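RTX toxin RtxA (Vibrio vulnificus MO6-24/O, PDB 6IMP) is a secreted virulence toxin whose alpha/beta hydrolase-fold domain, the part in this crystal, probably acts as a hydrolase. Local coordinates at residues L103-S108 against I172-Y177. Residues are numbered along the deposited sequence; the frame is centred on the assembly and turned at random.
Sequences LFLHGS and IIIHGY
Phe104 and His175 sit next to each other on one face of two parallel neighbouring strands, 101-105 and 172-177, near the centre of the alpha/beta hydrolase sheet. The pairing rests on a ladder of four backbone hydrogen bonds: Leu103 N to Ile173 O, His175 N to Leu103 O, Leu105 N to His175 O at 2.8 Å, and a longer one from Tyr177 N to Leu105 O at 3.3 Å.

On that face the rings of Phe104 and His175 form a T-shaped pair, planes at 88° and centroids 5.1 Å apart. The Phe104 edge supplies the contact, with CD1 3.7 Å from His175 CG over the imidazole face. Both rings have CG anti to the backbone N (chi1 -175° for Phe104 and -172° for His175), which carries them out from the same face of the sheet as neighbours. Phe104 CE1 then continues along the strand to Tyr177 CB, at 3.8 Å. The other face is aliphatic: Leu105 CD1 meets Ile174 CG2 at 3.9 Å, and helix 180-192 covers both through Ala184.

Further out, Asp204 OD2 on the adjoining strand is hydrogen-bonded to His175 NE2, fixing the rotation of the imidazole under the Phe104 edge. Gly176, in the strand, starts a GxSxG sequence that runs into helix 180-192, consistent with the nucleophile elbow of the family. Where strand 101-105 ends, the His106 imidazole turns forward along its loop, ND1 donating to Gly107 O on a lone pair in the carbonyl plane.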
loop_
_atom_site.group_PDB
_atom_site.type_symbol
_atom_site.label_atom_id
_atom_site.label_comp_id
_atom_site.label_asym_id
_atom_site.label_seq_id
_atom_site.Cartn_x
_atom_site.Cartn_y
_atom_site.Cartn_z
ATOM N N LEU A 103 -6.679 -1.472 -6.452
ATOM C CA LEU A 103 -5.237 -1.347 -6.424
ATOM C C LEU A 103 -4.741 -1.454 -4.978
ATOM O O LEU A 103 -4.780 -0.485 -4.212
ATOM C CB LEU A 103 -4.826 -0.024 -7.055
ATOM C CG LEU A 103 -3.418 0.024 -7.632
ATOM C CD1 LEU A 103 -3.315 1.258 -8.514
ATOM C CD2 LEU A 103 -2.349 0.045 -6.538
ATOM N N PHE A 104 -4.294 -2.649 -4.608
ATOM C CA PHE A 104 -3.754 -2.876 -3.269
ATOM C C PHE A 104 -2.320 -2.384 -3.158
ATOM O O PHE A 104 -1.429 -2.853 -3.891
ATOM C CB PHE A 104 -3.794 -4.366 -2.887
ATOM C CG PHE A 104 -3.352 -4.633 -1.465
ATOM C CD1 PHE A 104 -4.004 -4.024 -0.397
ATOM C CD2 PHE A 104 -2.254 -5.433 -1.198
ATOM C CE1 PHE A 104 -3.583 -4.226 0.902
ATOM C CE2 PHE A 104 -1.832 -5.647 0.106
ATOM C CZ PHE A 104 -2.496 -5.042 1.157
ATOM N N LEU A 105 -2.073 -1.492 -2.209
ATOM C CA LEU A 105 -0.687 -1.127 -1.895
ATOM C C LEU A 105 -0.280 -1.698 -0.559
ATOM O O LEU A 105 -0.709 -1.215 0.475
ATOM C CB LEU A 105 -0.481 0.388 -1.916
ATOM C CG LEU A 105 -0.497 1.018 -3.322
ATOM C CD1 LEU A 105 -0.752 2.517 -3.219
ATOM C CD2 LEU A 105 0.786 0.755 -4.098
ATOM N N HIS A 106 0.553 -2.732 -0.584
ATOM C CA HIS A 106 1.073 -3.295 0.652
ATOM C C HIS A 106 1.876 -2.269 1.427
ATOM O O HIS A 106 2.199 -1.208 0.916
ATOM C CB HIS A 106 1.943 -4.502 0.370
ATOM C CG HIS A 106 3.315 -4.163 -0.111
ATOM N ND1 HIS A 106 4.352 -3.886 0.751
ATOM C CD2 HIS A 106 3.844 -4.141 -1.357
ATOM C CE1 HIS A 106 5.458 -3.688 0.055
ATOM N NE2 HIS A 106 5.177 -3.839 -1.227
ATOM N N GLY A 107 2.175 -2.601 2.671
ATOM C CA GLY A 107 2.995 -1.758 3.528
ATOM C C GLY A 107 4.285 -2.458 3.912
ATOM O O GLY A 107 4.817 -3.266 3.149
ATOM N N SER A 108 4.754 -2.165 5.121
ATOM C CA SER A 108 6.122 -2.467 5.542
ATOM C C SER A 108 6.257 -3.852 6.143
ATOM O O SER A 108 5.329 -4.357 6.761
ATOM C CB SER A 108 6.561 -1.449 6.591
ATOM O OG SER A 108 7.940 -1.590 6.876
ATOM N N ILE A 172 -11.870 1.957 -10.171
ATOM C CA ILE A 172 -10.739 1.588 -9.310
ATOM C C ILE A 172 -10.876 2.202 -7.929
ATOM O O ILE A 172 -11.363 3.324 -7.784
ATOM C CB ILE A 172 -9.383 2.032 -9.909
ATOM C CG1 ILE A 172 -9.175 1.398 -11.288
ATOM C CG2 ILE A 172 -8.228 1.641 -8.983
ATOM C CD1 ILE A 172 -8.047 2.016 -12.088
ATOM N N ILE A 173 -10.430 1.463 -6.917
ATOM C CA ILE A 173 -10.097 2.063 -5.619
ATOM C C ILE A 173 -8.684 1.703 -5.172
ATOM O O ILE A 173 -8.075 0.720 -5.641
ATOM C CB ILE A 173 -11.099 1.684 -4.504
ATOM C CG1 ILE A 173 -11.310 0.163 -4.459
ATOM C CG2 ILE A 173 -12.404 2.429 -4.716
ATOM C CD1 ILE A 173 -11.998 -0.334 -3.207
ATOM N N ILE A 174 -8.170 2.520 -4.264
ATOM C CA ILE A 174 -6.815 2.360 -3.784
ATOM C C ILE A 174 -6.909 1.923 -2.344
ATOM O O ILE A 174 -7.361 2.671 -1.481
ATOM C CB ILE A 174 -5.971 3.648 -3.956
ATOM C CG1 ILE A 174 -6.020 4.106 -5.423
ATOM C CG2 ILE A 174 -4.522 3.380 -3.582
ATOM C CD1 ILE A 174 -5.469 5.495 -5.681
ATOM N N HIS A 175 -6.583 0.660 -2.123
ATOM C CA HIS A 175 -6.511 0.093 -0.792
ATOM C C HIS A 175 -5.085 0.266 -0.324
ATOM O O HIS A 175 -4.190 -0.470 -0.738
ATOM C CB HIS A 175 -6.888 -1.394 -0.820
ATOM C CG HIS A 175 -7.023 -2.015 0.539
ATOM N ND1 HIS A 175 -7.793 -3.134 0.769
ATOM C CD2 HIS A 175 -6.496 -1.671 1.738
ATOM C CE1 HIS A 175 -7.735 -3.453 2.046
ATOM N NE2 HIS A 175 -6.952 -2.584 2.657
ATOM N N GLY A 176 -4.873 1.272 0.507
ATOM C CA GLY A 176 -3.548 1.545 1.068
ATOM C C GLY A 176 -3.458 1.073 2.502
ATOM O O GLY A 176 -3.970 1.736 3.410
ATOM N N TYR A 177 -2.844 -0.088 2.703
ATOM C CA TYR A 177 -2.652 -0.635 4.048
ATOM C C TYR A 177 -1.406 0.077 4.557
ATOM O O TYR A 177 -0.469 0.311 3.797
ATOM C CB TYR A 177 -2.666 -2.176 4.005
ATOM C CG TYR A 177 -2.193 -2.887 5.276
ATOM C CD1 TYR A 177 -2.872 -2.739 6.489
ATOM C CD2 TYR A 177 -1.143 -3.783 5.233
ATOM C CE1 TYR A 177 -2.439 -3.382 7.633
ATOM C CE2 TYR A 177 -0.720 -4.441 6.370
ATOM C CZ TYR A 177 -1.371 -4.233 7.565
ATOM O OH TYR A 177 -0.952 -4.900 8.687
#